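Local atomic coordinates of cellulase (Bacteroides salanitronis, PDB entry 6WQY), a protein that is a broad-specificity endoglucanase of glycoside hydrolase family 5, subfamily 4, probably cleaving internal linkages of cellulose and related plant polysaccharides. Residues T140-V145 against L196-Q201; C312-D317 against S322-Y327; N39-H44 against E95-R100. All blocks are in the same frame, centred on the assembly; numbering follows the deposited sequence. Where two conformers were deposited one is given.

Overall arrangement
All three contacts belong to the family 5 cellulase part of a longer protein, an eight-stranded parallel barrel ringed by helices. Interaction 1 joins the outer helices after the third and fourth strands. Interaction 2 ties the loop after the seventh strand to the helix it leads into, on the opposite side of the chain's centre, about 40 Å from interaction 1 between centres. Interaction 3 joins the loop after the first strand to the helix after the second; its nearest atoms are about 10 Å from interaction 2 and about 16 Å from interaction 1. Both loops lie at the barrel's C-terminal end, where TIM-barrel glycosidases carry the active site, as probably here. Glu95 of interaction 3 binds magnesium.

Interaction 1. Residues T140-V145 against L196-Q201; sequences TVNSAV and LNEWNQ
The indole of Trp199 is met on one face by Val145 and at its pyrrole edge by the amide of Asn142. Val145 CG1 sits 3.9 Å from the centroid of the Trp199 six-membered ring, a CH-pi contact displaced toward the rim; its nearest ring atom is Trp199 CZ2, at 3.5 Å. This methyl stands anti to the Val145 backbone N (chi1 174°), the branch that projects over the indole. At the edge, Trp199 NE1 donates to Asn142 OD1 over 2.9 Å, meeting the oxygen nearly head-on to its carbonyl bond; Asn142 OD1 is tilted somewhat out of the indole plane. The amide itself is turned 44° against the ring. Its other end, Asn142 ND2, gives a hydrogen to Glu198 OE1 at 3.2 Å, with the oxygen lying almost in the amide plane.

These residues lie on helices 139-159 and 191-209, which follow the third and fourth strands of the TIM barrel. The short segments run side by side, their axes 11.3 Å apart and crossing at -30°, and the gap is filled largely by the indole, with Asn142 and Val145 reaching it from the other helix. Leu130, Ile132 and Ala135 also pack on the indole. The carboxylate of Glu198 is shared: OE1 forms a salt bridge with Lys146 and OE2 with Arg191.

Asn142 accepts from a neutral ring N-H and donates to a carboxylate that its two basic neighbours probably keep ionised. Acceptor and donor ends are each matched, which probably fixes which way round the buried amide sits, and the indole nitrogen is satisfied within the helix interface.

Interaction 2. Residues C312-D317 against S322-Y327; sequences CVHRAD and SFRLYY
Cys312 and Arg324 bring their CA atoms within 6.5 Å where the irregular, largely extended segment 312-317 passes the first turns of helix 318-337. The Arg324 side chain, with CG anti to the backbone N (chi1 177°), reaches across to the carbonyl of Cys312. Arg324 NE donates to Cys312 O at 2.9 Å, approaching from above the carbonyl plane, and Arg324 NH2 adds a weak bond to the same oxygen at 3.1 Å. One face of the guanidinium covers the peptide that follows: His314 N lies 3.6 Å above the guanidinium plane, over its centre, with Val313 C nearer the rim.

Beyond it, Arg324 NH1 comes to 3.5 Å from His314 CB at the edge of the imidazole, whose plane is turned 62° from the guanidinium. NH1 and His314 ND1 both bind Glu321 OE2, the first as a salt bridge; Glu321 OE1 takes the Arg315 backbone N-H. Cys312 also packs on the helix: SG is 3.7 Å from Arg324 CG, and CB is 3.8 Å from Tyr327 CD2. The sulfur meets the Tyr327 ring obliquely, and the phenol hydroxyl is bonded to Asp254 O. Asp317 occupies the N-cap, its OD2 bonded to Ser320 N.

This loop connects the seventh strand of the TIM barrel to helix 318-337. A methionine in place of Arg324 would probably leave Cys312 O without its side-chain donors and the Glu321 carboxylate without its ion-pair mate. Arg324 thus serves a buried backbone oxygen and an acidic side chain at once, and the carboxylate probably offsets its charge where Arg315 also lies nearby.

Interaction 3. Residues N39-H44 against E95-R100; sequences NQLDAH and ETYLNR. With MG (magnesium ion), chain D.
Leu41 meets Tyr97 and Arg100 where the loop after the first strand of the TIM barrel packs on helix 95-110, which follows the second strand. The direct contacts are mainly apolar. Leu41 CD2 lies 4.0 Å from Arg100 CG, and the same methyl is 4.4 Å from Tyr97 CE1 on the ring. Arg100 thus lends its aliphatic part to the leucine. Its chain bends at chi2 (58°), and the charged end goes elsewhere, to salt bridges with Glu103 and Glu51.

Polar contact between the segments runs through solvent. Tyr97 OH comes 3.1 Å from Leu41 O, at the ring's edge, but the angle is too poor for a hydrogen bond. Instead the hydroxyl is hydrogen-bonded to a water at 2.9 Å, and this water donates weakly to Ala43 O, a bridge between helix and loop whose leg to Ala43 is weak. The tyrosine ring is also stacked with His84.

Hydrogen bonds inside the loop brace the turn. Gln40 to Ala43 form a type I beta turn, and the Asp42 carboxylate turns back over the backbone before it. Asp42 OD1 accepts from Gln40 N at 2.7 Å, from above the carboxylate plane, while OD2 takes Asn39 N on its syn lone pair. Both carboxylate oxygens thereby grip the chain entering the turn, which probably helps hold the turn on which Leu41 sits.

Metal binding occurs at the start of the helix, away from the packed face. In the conformer given, Glu95 and five waters make six ligands for the magnesium ion; Glu95 binds through one oxygen, with OE1 2.0 Å from the magnesium and OE2 3.4 Å from it.

Interaction 1. Residues T140-V145 against L196-Q201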
loop_
_atom_site.group_PDB
_atom_site.type_symbol
_atom_site.label_atom_id
_atom_site.label_comp_id
_atom_site.label_asym_id
_atom_site.label_seq_id
_atom_site.Cartn_x
_atom_site.Cartn_y
_atom_site.Cartn_z
ATOM N N THR A 140 -13.397 -19.491 -17.342
ATOM C CA THR A 140 -14.664 -18.896 -16.924
ATOM C C THR A 140 -14.491 -18.090 -15.644
ATOM O O THR A 140 -15.058 -16.993 -15.508
ATOM C CB THR A 140 -15.703 -20.003 -16.741
ATOM O OG1 THR A 140 -15.804 -20.754 -17.955
ATOM C CG2 THR A 140 -17.070 -19.418 -16.417
ATOM N N VAL A 141 -13.711 -18.604 -14.697
ATOM C CA VAL A 141 -13.419 -17.849 -13.489
ATOM C C VAL A 141 -12.600 -16.611 -13.830
ATOM O O VAL A 141 -12.882 -15.516 -13.332
ATOM C CB VAL A 141 -12.722 -18.736 -12.441
ATOM C CG1 VAL A 141 -12.307 -17.915 -11.225
ATOM C CG2 VAL A 141 -13.640 -19.868 -12.015
ATOM N N ASN A 142 -11.560 -16.758 -14.660
ATOM C CA ASN A 142 -10.757 -15.593 -15.018
ATOM C C ASN A 142 -11.628 -14.505 -15.637
ATOM O O ASN A 142 -11.509 -13.323 -15.285
ATOM C CB ASN A 142 -9.629 -16.019 -15.955
ATOM C CG ASN A 142 -8.518 -14.983 -16.069
ATOM O OD1 ASN A 142 -8.315 -14.165 -15.176
ATOM N ND2 ASN A 142 -7.763 -15.049 -17.152
ATOM N N SER A 143 -12.546 -14.885 -16.519
ATOM C CA SER A 143 -13.424 -13.898 -17.133
ATOM C C SER A 143 -14.312 -13.219 -16.099
ATOM O O SER A 143 -14.529 -12.001 -16.171
ATOM C CB SER A 143 -14.276 -14.565 -18.214
ATOM O OG SER A 143 -13.471 -14.924 -19.320
ATOM N N ALA A 144 -14.855 -13.984 -15.142
ATOM C CA ALA A 144 -15.715 -13.398 -14.116
ATOM C C ALA A 144 -14.942 -12.458 -13.196
ATOM O O ALA A 144 -15.474 -11.423 -12.784
ATOM C CB ALA A 144 -16.383 -14.513 -13.304
ATOM N N VAL A 145 -13.714 -12.828 -12.821
ATOM C CA VAL A 145 -12.895 -11.947 -11.999
ATOM C C VAL A 145 -12.635 -10.645 -12.734
ATOM O O VAL A 145 -12.768 -9.555 -12.168
ATOM C CB VAL A 145 -11.576 -12.625 -11.591
ATOM C CG1 VAL A 145 -10.691 -11.623 -10.863
ATOM C CG2 VAL A 145 -11.839 -13.837 -10.722
ATOM N N LEU A 196 -2.174 -12.349 -13.093
ATOM C CA LEU A 196 -2.117 -11.101 -12.339
ATOM C C LEU A 196 -1.751 -9.937 -13.256
ATOM O O LEU A 196 -2.326 -8.841 -13.161
ATOM C CB LEU A 196 -1.134 -11.228 -11.179
ATOM C CG LEU A 196 -0.969 -9.965 -10.345
ATOM C CD1 LEU A 196 -2.276 -9.422 -9.788
ATOM C CD2 LEU A 196 0.002 -10.229 -9.190
ATOM N N ASN A 197 -0.806 -10.151 -14.163
ATOM C CA ASN A 197 -0.474 -9.095 -15.111
ATOM C C ASN A 197 -1.671 -8.731 -15.986
ATOM O O ASN A 197 -1.883 -7.546 -16.294
ATOM C CB ASN A 197 0.737 -9.492 -15.953
ATOM C CG ASN A 197 2.045 -9.423 -15.169
ATOM O OD1 ASN A 197 2.265 -8.498 -14.386
ATOM N ND2 ASN A 197 2.922 -10.388 -15.385
ATOM N N GLU A 198 -2.471 -9.726 -16.387
ATOM C CA GLU A 198 -3.685 -9.461 -17.147
ATOM C C GLU A 198 -4.676 -8.642 -16.330
ATOM O O GLU A 198 -5.326 -7.726 -16.860
ATOM C CB GLU A 198 -4.357 -10.780 -17.569
ATOM C CG GLU A 198 -3.592 -11.608 -18.574
ATOM C CD GLU A 198 -4.178 -13.007 -18.830
ATOM O OE1 GLU A 198 -5.325 -13.317 -18.400
ATOM O OE2 GLU A 198 -3.475 -13.819 -19.489
ATOM N N TRP A 199 -4.838 -8.981 -15.049
ATOM C CA TRP A 199 -5.764 -8.246 -14.198
ATOM C C TRP A 199 -5.357 -6.789 -14.062
ATOM O O TRP A 199 -6.210 -5.888 -14.099
ATOM C CB TRP A 199 -5.813 -8.881 -12.813
ATOM C CG TRP A 199 -6.487 -10.219 -12.738
ATOM C CD1 TRP A 199 -7.106 -10.905 -13.733
ATOM C CD2 TRP A 199 -6.596 -11.023 -11.564
ATOM N NE1 TRP A 199 -7.612 -12.093 -13.232
ATOM C CE2 TRP A 199 -7.296 -12.186 -11.903
ATOM C CE3 TRP A 199 -6.162 -10.856 -10.250
ATOM C CZ2 TRP A 199 -7.576 -13.186 -10.964
ATOM C CZ3 TRP A 199 -6.432 -11.842 -9.328
ATOM C CH2 TRP A 199 -7.140 -12.982 -9.686
ATOM N N ASN A 200 -4.056 -6.530 -13.897
ATOM C CA ASN A 200 -3.613 -5.147 -13.809
ATOM C C ASN A 200 -3.935 -4.393 -15.092
ATOM O O ASN A 200 -4.305 -3.209 -15.047
ATOM C CB ASN A 200 -2.125 -5.075 -13.487
ATOM C CG ASN A 200 -1.828 -5.338 -12.019
ATOM O OD1 ASN A 200 -2.679 -5.120 -11.148
ATOM N ND2 ASN A 200 -0.605 -5.778 -11.739
ATOM N N GLN A 201 -3.794 -5.056 -16.241
ATOM C CA GLN A 201 -4.145 -4.416 -17.508
ATOM C C GLN A 201 -5.637 -4.102 -17.578
ATOM O O GLN A 201 -6.035 -3.035 -18.067
ATOM C CB GLN A 201 -3.739 -5.304 -18.684
ATOM C CG GLN A 201 -3.925 -4.633 -20.040
ATOM C CD GLN A 201 -2.924 -3.522 -20.243
ATOM O OE1 GLN A 201 -1.733 -3.777 -20.416
ATOM N NE2 GLN A 201 -3.382 -2.279 -20.188
#

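Interaction 2. Residues C312-D317 against S322-Y327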
loop_
_atom_site.group_PDB
_atom_site.type_symbol
_atom_site.label_atom_id
_atom_site.label_comp_id
_atom_site.label_asym_id
_atom_site.label_seq_id
_atom_site.Cartn_x
_atom_site.Cartn_y
_atom_site.Cartn_z
ATOM N N CYS A 312 7.152 -1.528 11.738
ATOM C CA CYS A 312 7.704 -2.337 12.815
ATOM C C CYS A 312 6.917 -2.002 14.070
ATOM O O CYS A 312 6.694 -0.820 14.351
ATOM C CB CYS A 312 9.192 -2.005 13.029
ATOM S SG CYS A 312 10.043 -3.060 14.192
ATOM N N VAL A 313 6.524 -3.029 14.834
ATOM C CA VAL A 313 5.694 -2.812 16.012
ATOM C C VAL A 313 6.507 -2.238 17.174
ATOM O O VAL A 313 7.726 -2.394 17.284
ATOM C CB VAL A 313 4.931 -4.079 16.443
ATOM C CG1 VAL A 313 3.992 -4.535 15.343
ATOM C CG2 VAL A 313 5.888 -5.193 16.870
ATOM N N HIS A 314 5.790 -1.573 18.068
ATOM C CA HIS A 314 6.316 -0.942 19.272
ATOM C C HIS A 314 6.778 -1.966 20.295
ATOM O O HIS A 314 6.180 -3.032 20.465
ATOM C CB HIS A 314 5.200 -0.076 19.867
ATOM C CG HIS A 314 5.497 0.551 21.191
ATOM N ND1 HIS A 314 6.471 1.510 21.378
ATOM C CD2 HIS A 314 4.882 0.406 22.387
ATOM C CE1 HIS A 314 6.458 1.906 22.640
ATOM N NE2 HIS A 314 5.501 1.253 23.274
ATOM N N ARG A 315 7.848 -1.609 20.996
ATOM C CA ARG A 315 8.316 -2.336 22.169
ATOM C C ARG A 315 8.257 -1.412 23.383
ATOM O O ARG A 315 8.730 -0.273 23.325
ATOM C CB ARG A 315 9.746 -2.846 21.979
ATOM C CG ARG A 315 9.836 -4.217 21.303
ATOM C CD ARG A 315 9.527 -4.216 19.813
ATOM N NE ARG A 315 9.868 -5.522 19.260
ATOM C CZ ARG A 315 9.828 -5.835 17.970
ATOM N NH1 ARG A 315 9.416 -4.952 17.065
ATOM N NH2 ARG A 315 10.183 -7.056 17.589
ATOM N N ALA A 316 7.677 -1.902 24.478
ATOM C CA ALA A 316 7.592 -1.096 25.689
ATOM C C ALA A 316 8.938 -0.964 26.390
ATOM O O ALA A 316 9.147 0.009 27.123
ATOM C CB ALA A 316 6.559 -1.703 26.647
ATOM N N ASP A 317 9.849 -1.905 26.159
ATOM C CA ASP A 317 11.179 -1.865 26.750
ATOM C C ASP A 317 12.054 -0.831 26.045
ATOM O O ASP A 317 12.146 -0.820 24.814
ATOM C CB ASP A 317 11.798 -3.257 26.607
ATOM C CG ASP A 317 13.219 -3.325 27.116
ATOM O OD1 ASP A 317 13.406 -3.352 28.349
ATOM O OD2 ASP A 317 14.147 -3.361 26.284
ATOM N N SER A 322 14.767 1.199 21.021
ATOM C CA SER A 322 15.844 1.834 20.274
ATOM C C SER A 322 16.066 1.130 18.940
ATOM O O SER A 322 16.248 1.778 17.906
ATOM C CB SER A 322 17.137 1.803 21.090
ATOM O OG SER A 322 16.935 2.312 22.394
ATOM N N PHE A 323 16.064 -0.203 18.953
ATOM C CA PHE A 323 16.265 -0.967 17.729
ATOM C C PHE A 323 15.129 -0.766 16.739
ATOM O O PHE A 323 15.365 -0.750 15.527
ATOM C CB PHE A 323 16.431 -2.447 18.067
ATOM C CG PHE A 323 17.745 -2.775 18.707
ATOM C CD1 PHE A 323 18.864 -3.042 17.928
ATOM C CD2 PHE A 323 17.866 -2.800 20.079
ATOM C CE1 PHE A 323 20.067 -3.343 18.504
ATOM C CE2 PHE A 323 19.080 -3.097 20.666
ATOM C CZ PHE A 323 20.177 -3.368 19.870
ATOM N N ARG A 324 13.891 -0.644 17.232
ATOM C CA ARG A 324 12.759 -0.392 16.349
ATOM C C ARG A 324 12.912 0.942 15.628
ATOM O O ARG A 324 12.667 1.049 14.420
ATOM C CB ARG A 324 11.456 -0.396 17.149
ATOM C CG ARG A 324 10.244 -0.062 16.304
ATOM C CD ARG A 324 9.200 0.701 17.060
ATOM N NE ARG A 324 7.971 0.864 16.293
ATOM C CZ ARG A 324 6.917 1.550 16.726
ATOM N NH1 ARG A 324 6.945 2.158 17.897
ATOM N NH2 ARG A 324 5.834 1.627 15.967
ATOM N N LEU A 325 13.299 1.988 16.361
ATOM C CA LEU A 325 13.474 3.292 15.733
ATOM C C LEU A 325 14.618 3.258 14.737
ATOM O O LEU A 325 14.532 3.856 13.664
ATOM C CB LEU A 325 13.665 4.386 16.777
ATOM C CG LEU A 325 12.360 4.881 17.387
ATOM C CD1 LEU A 325 11.681 3.844 18.258
ATOM C CD2 LEU A 325 12.590 6.164 18.175
ATOM N N TYR A 326 15.709 2.562 15.080
ATOM C CA TYR A 326 16.807 2.391 14.134
ATOM C C TYR A 326 16.336 1.684 12.865
ATOM O O TYR A 326 16.627 2.140 11.756
ATOM C CB TYR A 326 17.976 1.653 14.802
ATOM C CG TYR A 326 19.037 1.217 13.816
ATOM C CD1 TYR A 326 19.669 2.135 12.988
ATOM C CD2 TYR A 326 19.388 -0.116 13.694
ATOM C CE1 TYR A 326 20.615 1.739 12.070
ATOM C CE2 TYR A 326 20.330 -0.530 12.775
ATOM C CZ TYR A 326 20.942 0.407 11.964
ATOM O OH TYR A 326 21.894 0.023 11.042
ATOM N N TYR A 327 15.611 0.577 13.015
ATOM C CA TYR A 327 15.076 -0.133 11.858
ATOM C C TYR A 327 14.250 0.797 10.975
ATOM O O TYR A 327 14.443 0.853 9.752
ATOM C CB TYR A 327 14.220 -1.326 12.331
ATOM C CG TYR A 327 13.524 -2.038 11.193
ATOM C CD1 TYR A 327 14.158 -3.063 10.500
ATOM C CD2 TYR A 327 12.256 -1.667 10.790
ATOM C CE1 TYR A 327 13.543 -3.702 9.437
ATOM C CE2 TYR A 327 11.632 -2.305 9.731
ATOM C CZ TYR A 327 12.274 -3.308 9.061
ATOM O OH TYR A 327 11.624 -3.908 7.997
#

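Interaction 3. Residues N39-H44 against E95-R100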
loop_
_atom_site.group_PDB
_atom_site.type_symbol
_atom_site.label_atom_id
_atom_site.label_comp_id
_atom_site.label_asym_id
_atom_site.label_seq_id
_atom_site.Cartn_x
_atom_site.Cartn_y
_atom_site.Cartn_z
ATOM N N ASN A 39 -6.607 -1.548 9.384
ATOM C CA ASN A 39 -7.688 -2.115 10.202
ATOM C C ASN A 39 -8.870 -1.156 10.286
ATOM O O ASN A 39 -9.481 -0.975 11.336
ATOM C CB ASN A 39 -7.212 -2.549 11.583
ATOM C CG ASN A 39 -6.442 -3.855 11.562
ATOM O OD1 ASN A 39 -6.092 -4.361 10.518
ATOM N ND2 ASN A 39 -6.180 -4.403 12.746
ATOM N N GLN A 40 -9.213 -0.564 9.148
ATOM C CA GLN A 40 -10.205 0.506 9.054
ATOM C C GLN A 40 -11.182 0.123 7.942
ATOM O O GLN A 40 -11.962 -0.820 8.122
ATOM C CB GLN A 40 -9.499 1.847 8.890
ATOM C CG GLN A 40 -10.363 3.043 9.251
ATOM C CD GLN A 40 -10.473 3.265 10.744
ATOM O OE1 GLN A 40 -9.504 3.141 11.484
ATOM N NE2 GLN A 40 -11.661 3.632 11.195
ATOM N N LEU A 41 -11.152 0.787 6.779
ATOM C CA LEU A 41 -12.051 0.372 5.698
ATOM C C LEU A 41 -11.676 -0.990 5.128
ATOM O O LEU A 41 -12.475 -1.581 4.382
ATOM C CB LEU A 41 -12.147 1.428 4.605
ATOM C CG LEU A 41 -12.744 2.758 5.042
ATOM C CD1 LEU A 41 -12.742 3.771 3.910
ATOM C CD2 LEU A 41 -14.153 2.597 5.574
ATOM N N ASP A 42 -10.488 -1.494 5.466
ATOM C CA ASP A 42 -10.098 -2.856 5.143
ATOM C C ASP A 42 -10.748 -3.902 6.047
ATOM O O ASP A 42 -10.802 -5.086 5.664
ATOM C CB ASP A 42 -8.565 -3.033 5.165
ATOM C CG ASP A 42 -7.871 -2.372 6.361
ATOM O OD1 ASP A 42 -8.179 -1.201 6.687
ATOM O OD2 ASP A 42 -6.984 -3.043 6.963
ATOM N N ALA A 43 -11.218 -3.507 7.223
ATOM C CA ALA A 43 -11.750 -4.462 8.184
ATOM C C ALA A 43 -13.063 -5.047 7.676
ATOM O O ALA A 43 -13.874 -4.363 7.039
ATOM C CB ALA A 43 -11.979 -3.785 9.531
ATOM N N HIS A 44 -13.278 -6.319 7.982
ATOM C CA HIS A 44 -14.498 -6.998 7.575
ATOM C C HIS A 44 -14.806 -8.072 8.607
ATOM O O HIS A 44 -13.897 -8.657 9.203
ATOM C CB HIS A 44 -14.389 -7.590 6.167
ATOM C CG HIS A 44 -13.259 -8.552 6.001
ATOM N ND1 HIS A 44 -13.449 -9.921 5.992
ATOM C CD2 HIS A 44 -11.935 -8.350 5.831
ATOM C CE1 HIS A 44 -12.280 -10.515 5.825
ATOM N NE2 HIS A 44 -11.345 -9.585 5.725
ATOM N N GLU A 95 -24.180 2.308 -2.609
ATOM C CA GLU A 95 -23.828 3.717 -2.772
ATOM C C GLU A 95 -23.355 4.336 -1.461
ATOM O O GLU A 95 -22.466 5.200 -1.461
ATOM C CB GLU A 95 -24.993 4.510 -3.360
ATOM C CG GLU A 95 -24.524 5.766 -4.064
ATOM C CD GLU A 95 -23.689 5.446 -5.287
ATOM O OE1 GLU A 95 -24.125 4.612 -6.107
ATOM O OE2 GLU A 95 -22.581 6.016 -5.415
ATOM N N THR A 96 -23.960 3.948 -0.338
ATOM C CA THR A 96 -23.550 4.501 0.946
ATOM C C THR A 96 -22.123 4.099 1.293
ATOM O O THR A 96 -21.366 4.908 1.839
ATOM C CB THR A 96 -24.520 4.085 2.039
ATOM O OG1 THR A 96 -25.776 4.742 1.800
ATOM C CG2 THR A 96 -24.023 4.470 3.418
ATOM N N TYR A 97 -21.725 2.863 0.990
ATOM C CA TYR A 97 -20.338 2.485 1.261
ATOM C C TYR A 97 -19.380 3.287 0.389
ATOM O O TYR A 97 -18.334 3.753 0.858
ATOM C CB TYR A 97 -20.148 0.989 1.071
ATOM C CG TYR A 97 -18.804 0.527 1.587
ATOM C CD1 TYR A 97 -18.481 0.649 2.935
ATOM C CD2 TYR A 97 -17.845 -0.010 0.740
ATOM C CE1 TYR A 97 -17.256 0.242 3.426
ATOM C CE2 TYR A 97 -16.616 -0.431 1.229
ATOM C CZ TYR A 97 -16.328 -0.309 2.567
ATOM O OH TYR A 97 -15.128 -0.710 3.114
ATOM N N LEU A 98 -19.706 3.441 -0.892
ATOM C CA LEU A 98 -18.885 4.271 -1.764
ATOM C C LEU A 98 -18.815 5.702 -1.251
ATOM O O LEU A 98 -17.753 6.339 -1.307
ATOM C CB LEU A 98 -19.436 4.183 -3.184
ATOM C CG LEU A 98 -18.647 4.825 -4.311
ATOM C CD1 LEU A 98 -17.207 4.342 -4.344
ATOM C CD2 LEU A 98 -19.329 4.537 -5.637
ATOM N N ASN A 99 -19.928 6.221 -0.725
ATOM C CA ASN A 99 -19.900 7.539 -0.115
ATOM C C ASN A 99 -18.933 7.585 1.061
ATOM O O ASN A 99 -18.224 8.584 1.247
ATOM C CB ASN A 99 -21.301 7.934 0.338
ATOM C CG ASN A 99 -21.326 9.327 0.917
ATOM O OD1 ASN A 99 -21.430 10.313 0.184
ATOM N ND2 ASN A 99 -21.228 9.425 2.230
ATOM N N ARG A 100 -18.908 6.541 1.893
ATOM C CA ARG A 100 -17.978 6.529 3.021
ATOM C C ARG A 100 -16.530 6.581 2.535
ATOM O O ARG A 100 -15.695 7.296 3.102
ATOM C CB ARG A 100 -18.200 5.299 3.899
ATOM C CG ARG A 100 -17.208 5.163 5.045
ATOM C CD ARG A 100 -17.233 6.375 5.966
ATOM N NE ARG A 100 -16.272 6.258 7.054
ATOM C CZ ARG A 100 -15.796 7.287 7.738
ATOM N NH1 ARG A 100 -16.167 8.526 7.449
ATOM N NH2 ARG A 100 -14.911 7.065 8.699
HETATM MG MG MG D . -23.635 3.978 -7.981
HETATM O O HOH W 1 -15.022 -1.300 5.982
HETATM O O HOH W 2 -24.785 5.381 -8.780
HETATM O O HOH W 3 -22.114 5.235 -7.831
HETATM O O HOH W 4 -25.205 2.736 -8.074
HETATM O O HOH W 5 -22.356 2.314 -7.272
HETATM O O HOH W 6 -22.943 3.328 -9.831
#